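Local coordinates for protein signaling pathway modulator ZraP (Salmonella enterica subsp. enterica serovar Typhimurium, PDB 3LAY) that modulates the Zra envelope stress response in the periplasm, combining a regulatory role with chaperone activity, at residues J[81-84]-J[90-93]; J[84-89]-J[130-135]. One frame throughout, in Å; residues are numbered along the deposited sequence.

Contact 1 (J[81-84]-J[90-93])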
loop_
_atom_site.group_PDB
_atom_site.type_symbol
_atom_site.label_atom_id
_atom_site.label_comp_id
_atom_site.label_asym_id
_atom_site.label_seq_id
_atom_site.Cartn_x
_atom_site.Cartn_y
_atom_site.Cartn_z
ATOM N N ASP J 81 -28.611 8.760 -2.589
ATOM C CA ASP J 81 -29.477 7.598 -2.452
ATOM C C ASP J 81 -30.537 7.681 -3.504
ATOM O O ASP J 81 -30.872 6.685 -4.145
ATOM C CB ASP J 81 -30.161 7.514 -1.059
ATOM C CG ASP J 81 -29.175 7.197 0.072
ATOM O OD1 ASP J 81 -28.031 6.772 -0.231
ATOM O OD2 ASP J 81 -29.526 7.379 1.260
ATOM N N ASP J 82 -31.084 8.866 -3.690
ATOM C CA ASP J 82 -32.124 8.989 -4.666
ATOM C C ASP J 82 -31.605 8.548 -5.983
ATOM O O ASP J 82 -32.238 7.748 -6.662
ATOM C CB ASP J 82 -32.659 10.394 -4.693
ATOM C CG ASP J 82 -33.534 10.677 -3.499
ATOM O OD1 ASP J 82 -33.863 9.683 -2.785
ATOM O OD2 ASP J 82 -33.898 11.868 -3.292
ATOM N N TYR J 83 -30.417 9.033 -6.308
ATOM C CA TYR J 83 -29.758 8.696 -7.563
ATOM C C TYR J 83 -29.493 7.195 -7.675
ATOM O O TYR J 83 -29.744 6.593 -8.720
ATOM C CB TYR J 83 -28.475 9.510 -7.723
ATOM C CG TYR J 83 -27.537 8.913 -8.719
ATOM C CD1 TYR J 83 -27.722 9.089 -10.094
ATOM C CD2 TYR J 83 -26.439 8.154 -8.292
ATOM C CE1 TYR J 83 -26.852 8.512 -11.003
ATOM C CE2 TYR J 83 -25.588 7.593 -9.180
ATOM C CZ TYR J 83 -25.787 7.768 -10.532
ATOM O OH TYR J 83 -24.908 7.156 -11.406
ATOM N N TYR J 84 -29.017 6.575 -6.605
ATOM C CA TYR J 84 -28.724 5.134 -6.663
ATOM C C TYR J 84 -29.989 4.342 -6.906
ATOM O O TYR J 84 -30.036 3.485 -7.790
ATOM C CB TYR J 84 -27.950 4.591 -5.423
ATOM C CG TYR J 84 -26.498 5.004 -5.424
ATOM C CD1 TYR J 84 -25.676 4.721 -6.499
ATOM C CD2 TYR J 84 -25.945 5.663 -4.347
ATOM C CE1 TYR J 84 -24.334 5.145 -6.517
ATOM C CE2 TYR J 84 -24.616 6.082 -4.349
ATOM C CZ TYR J 84 -23.831 5.825 -5.428
ATOM O OH TYR J 84 -22.528 6.252 -5.388
ATOM N N LEU J 90 -30.791 0.361 -14.184
ATOM C CA LEU J 90 -30.073 0.851 -15.325
ATOM C C LEU J 90 -28.600 0.536 -15.173
ATOM O O LEU J 90 -27.953 0.101 -16.111
ATOM C CB LEU J 90 -30.345 2.344 -15.462
ATOM C CG LEU J 90 -29.958 3.055 -16.744
ATOM C CD1 LEU J 90 -30.634 2.474 -18.016
ATOM C CD2 LEU J 90 -30.304 4.508 -16.557
ATOM N N ARG J 91 -28.072 0.676 -13.980
ATOM C CA ARG J 91 -26.690 0.313 -13.776
ATOM C C ARG J 91 -26.441 -1.192 -13.881
ATOM O O ARG J 91 -25.375 -1.615 -14.328
ATOM C CB ARG J 91 -26.208 0.802 -12.424
ATOM C CG ARG J 91 -25.999 2.292 -12.382
ATOM C CD ARG J 91 -25.490 2.780 -11.021
ATOM N NE ARG J 91 -26.513 2.871 -9.981
ATOM C CZ ARG J 91 -26.796 1.928 -9.106
ATOM N NH1 ARG J 91 -26.151 0.790 -9.161
ATOM N NH2 ARG J 91 -27.750 2.124 -8.190
ATOM N N GLN J 92 -27.402 -1.994 -13.423
ATOM C CA GLN J 92 -27.288 -3.454 -13.471
ATOM C C GLN J 92 -27.207 -3.868 -14.927
ATOM O O GLN J 92 -26.247 -4.573 -15.311
ATOM C CB GLN J 92 -28.476 -4.104 -12.800
ATOM C CG GLN J 92 -28.343 -5.610 -12.496
ATOM C CD GLN J 92 -29.610 -6.206 -11.824
ATOM N N GLN J 93 -28.171 -3.391 -15.741
ATOM C CA GLN J 93 -28.234 -3.679 -17.175
ATOM C C GLN J 93 -26.909 -3.314 -17.835
ATOM O O GLN J 93 -26.400 -4.070 -18.630
ATOM C CB GLN J 93 -29.435 -2.940 -17.844
ATOM C CG GLN J 93 -30.793 -3.739 -17.790
ATOM C CD GLN J 93 -32.183 -2.908 -17.887
ATOM O OE1 GLN J 93 -32.246 -1.676 -18.078
ATOM N NE2 GLN J 93 -33.278 -3.650 -17.722
#

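Contact 2 (J[84-89]-J[130-135])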
loop_
_atom_site.group_PDB
_atom_site.type_symbol
_atom_site.label_atom_id
_atom_site.label_comp_id
_atom_site.label_asym_id
_atom_site.label_seq_id
_atom_site.Cartn_x
_atom_site.Cartn_y
_atom_site.Cartn_z
ATOM N N TYR J 84 -29.017 6.575 -6.605
ATOM C CA TYR J 84 -28.724 5.134 -6.663
ATOM C C TYR J 84 -29.989 4.342 -6.906
ATOM O O TYR J 84 -30.036 3.485 -7.790
ATOM C CB TYR J 84 -27.950 4.591 -5.423
ATOM C CG TYR J 84 -26.498 5.004 -5.424
ATOM C CD1 TYR J 84 -25.676 4.721 -6.499
ATOM C CD2 TYR J 84 -25.945 5.663 -4.347
ATOM C CE1 TYR J 84 -24.334 5.145 -6.517
ATOM C CE2 TYR J 84 -24.616 6.082 -4.349
ATOM C CZ TYR J 84 -23.831 5.825 -5.428
ATOM O OH TYR J 84 -22.528 6.252 -5.388
ATOM N N THR J 85 -30.991 4.622 -6.107
ATOM C CA THR J 85 -32.272 4.009 -6.237
ATOM C C THR J 85 -32.870 4.162 -7.641
ATOM O O THR J 85 -33.332 3.198 -8.207
ATOM C CB THR J 85 -33.225 4.641 -5.168
ATOM O OG1 THR J 85 -32.894 4.090 -3.890
ATOM C CG2 THR J 85 -34.734 4.405 -5.478
ATOM N N GLN J 86 -32.891 5.363 -8.210
ATOM C CA GLN J 86 -33.513 5.527 -9.523
ATOM C C GLN J 86 -32.782 4.818 -10.670
ATOM O O GLN J 86 -33.424 4.412 -11.631
ATOM C CB GLN J 86 -33.668 7.023 -9.862
ATOM C CG GLN J 86 -34.730 7.678 -9.015
ATOM C CD GLN J 86 -34.470 9.148 -8.684
ATOM O OE1 GLN J 86 -33.492 9.746 -9.158
ATOM N NE2 GLN J 86 -35.324 9.721 -7.822
ATOM N N THR J 87 -31.461 4.682 -10.578
ATOM C CA THR J 87 -30.654 4.143 -11.668
ATOM C C THR J 87 -30.285 2.694 -11.486
ATOM O O THR J 87 -29.647 2.058 -12.308
ATOM C CB THR J 87 -29.366 4.877 -11.673
ATOM O OG1 THR J 87 -28.756 4.727 -10.385
ATOM C CG2 THR J 87 -29.628 6.364 -11.945
ATOM N N SER J 88 -30.641 2.198 -10.335
ATOM C CA SER J 88 -30.436 0.859 -9.970
ATOM C C SER J 88 -30.600 -0.131 -11.132
ATOM O O SER J 88 -29.666 -0.827 -11.494
ATOM C CB SER J 88 -31.449 0.564 -8.869
ATOM O OG SER J 88 -31.300 -0.723 -8.378
ATOM N N ALA J 89 -31.774 -0.240 -11.724
ATOM C CA ALA J 89 -31.908 -1.264 -12.771
ATOM C C ALA J 89 -31.035 -0.926 -13.988
ATOM O O ALA J 89 -30.588 -1.814 -14.713
ATOM C CB ALA J 89 -33.348 -1.458 -13.181
ATOM N N ASP J 130 -25.774 8.769 -17.685
ATOM C CA ASP J 130 -25.198 10.094 -17.559
ATOM C C ASP J 130 -26.226 11.183 -17.342
ATOM O O ASP J 130 -25.987 12.116 -16.594
ATOM C CB ASP J 130 -24.383 10.396 -18.806
ATOM C CG ASP J 130 -23.101 9.530 -18.906
ATOM O OD1 ASP J 130 -22.479 9.229 -17.863
ATOM O OD2 ASP J 130 -22.706 9.176 -20.028
ATOM N N GLU J 131 -27.358 11.118 -18.020
ATOM C CA GLU J 131 -28.354 12.112 -17.777
ATOM C C GLU J 131 -28.713 12.157 -16.287
ATOM O O GLU J 131 -28.829 13.247 -15.684
ATOM C CB GLU J 131 -29.607 11.842 -18.594
ATOM C CG GLU J 131 -29.458 12.149 -20.071
ATOM C CD GLU J 131 -30.772 12.078 -20.820
ATOM O OE1 GLU J 131 -31.850 12.213 -20.170
ATOM O OE2 GLU J 131 -30.720 11.922 -22.058
ATOM N N GLN J 132 -28.889 10.975 -15.697
ATOM C CA GLN J 132 -29.194 10.889 -14.295
ATOM C C GLN J 132 -28.077 11.497 -13.505
ATOM O O GLN J 132 -28.336 12.202 -12.557
ATOM C CB GLN J 132 -29.491 9.456 -13.862
ATOM C CG GLN J 132 -30.734 8.829 -14.545
ATOM C CD GLN J 132 -31.984 9.627 -14.309
ATOM O OE1 GLN J 132 -32.200 10.160 -13.222
ATOM N NE2 GLN J 132 -32.812 9.733 -15.326
ATOM N N ARG J 133 -26.838 11.272 -13.873
ATOM C CA ARG J 133 -25.771 11.910 -13.139
ATOM C C ARG J 133 -25.773 13.419 -13.245
ATOM O O ARG J 133 -25.358 14.118 -12.326
ATOM C CB ARG J 133 -24.420 11.449 -13.642
ATOM C CG ARG J 133 -24.087 10.093 -13.282
ATOM C CD ARG J 133 -22.904 9.658 -14.070
ATOM N NE ARG J 133 -22.582 8.286 -13.728
ATOM C CZ ARG J 133 -21.938 7.455 -14.527
ATOM N NH1 ARG J 133 -21.577 7.857 -15.739
ATOM N NH2 ARG J 133 -21.675 6.215 -14.127
ATOM N N VAL J 134 -26.134 13.945 -14.399
ATOM C CA VAL J 134 -26.184 15.379 -14.499
ATOM C C VAL J 134 -27.258 15.893 -13.578
ATOM O O VAL J 134 -27.020 16.847 -12.852
ATOM C CB VAL J 134 -26.392 15.869 -15.938
ATOM C CG1 VAL J 134 -26.534 17.397 -15.956
ATOM C CG2 VAL J 134 -25.195 15.354 -16.830
ATOM N N LYS J 135 -28.427 15.247 -13.555
ATOM C CA LYS J 135 -29.491 15.691 -12.624
ATOM C C LYS J 135 -28.955 15.706 -11.244
ATOM O O LYS J 135 -29.192 16.628 -10.488
ATOM C CB LYS J 135 -30.703 14.788 -12.600
ATOM C CG LYS J 135 -31.485 14.767 -13.868
ATOM C CD LYS J 135 -32.876 14.132 -13.656
ATOM C CE LYS J 135 -33.603 13.949 -15.043
ATOM N NZ LYS J 135 -34.694 12.894 -15.014
#

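Contact 1 (J[81-84]-J[90-93])
The carbonyl oxygen of Tyr84 is gripped by the end of Arg91, a residue seven positions further along the same helix: Arg91 NH2 donates to Tyr84 O at 2.7 Å. The bond is bent, with 135° at the hydrogen, and the nitrogen comes to the oxygen from the side, tilted away from the carbonyl plane. Other groups share this acceptor. Thr87 OG1 hydrogen-bonds to it, and Ser88 N makes a weak helical bond to the same oxygen. The threonine hydroxyl also pairs with Arg91 NE and with the carbonyl of Tyr83, so it links the guanidinium to the turn that the arginine reaches.

To get there, Arg91 runs back along the helix toward its N-terminal end. The chain is extended at chi2 and then turns at chi3 (-78°), which brings NE and NH2 round to face the backbone of Tyr84. The guanidinium does not stack on the Tyr84 ring. The two planes stand 83° apart, almost perpendicular; Tyr84 CD1 lies over one face of the guanidinium, 4.0 Å from Arg91 CZ, while Arg91 NH2 sits near the ring plane at the edge of the tyrosine. Tyr83 adds to the cluster: its CD2 rests 3.9 Å above the Tyr84 ring plane, toward the rim, and its hydroxyl oxygen, Tyr83 OH, comes to 4.4 Å from Arg91 CD.

All of this lies on helix 70-106. Tyr83 and Arg91 both also touch Leu129 of helix 112-142, and Tyr83 makes a cation-pi contact with Arg136 of that helix. Directly after Arg91, Gln92 packs on Thr106 and Gln93 on Ser108 of a neighbouring subunit of the decamer.

Contact 2 (J[84-89]-J[130-135])
Thr87 and Gln132 point at each other across the gap between the two helices, and their side chains run antiparallel, each passing alongside the other. The touching group on the threonine is its methyl: Thr87 CG2 settles against the aliphatic base of the glutamine, 3.6 Å from Gln132 CB and 3.7 Å from Gln132 CG. The first torsion of Thr87 (57°) tucks OG1 back against its own helix, where its partner is Tyr83 O, and directs CG2 across to the other one. Between the helices the contact is purely van der Waals.

Gln132 is folded at chi2 (-58°), which swings the amide aside from the methyl and toward Gln86. There the two amides come close without bonding: Gln86 OE1 and Gln132 OE1 stay 4.3 Å apart. Thr87 and Gln132 also mark the nearest backbones, their CA atoms lying 7.4 Å from each other.

Next to this packing, Arg133 leans on its own helix. Arg133 NH1 makes a salt bridge to Asp130 OD1 at 2.7 Å, weak as a hydrogen bond, while Arg133 NE reaches the Tyr83 hydroxyl weakly.

The two helices, 70-106 and 112-142, form an antiparallel hairpin, and this small nonpolar contact lies between them near the middle of the chain. Val134 packs on Ala119 of another subunit, so helix 112-142 also takes part in building the decamer.

Contact 1 is internal to helix 70-106, whereas contact 2 joins that helix to helix 112-142, and their centres are only 5 Å apart. Along the chain, 81-84 comes first, 84-89 overlaps it at Tyr84, and 90-93 follows; 130-135 arrives after the hairpin has turned back. The stretch of helix spanned by contact 1 thus carries the residues that contact 2 packs against the returning helix. The two also touch directly, with Tyr83 CE1 4.0 Å from Gln132 CB. Both lie near the centre of the two-helix subunit, ten copies of which assemble into the alpha-helical barrel of ZraP.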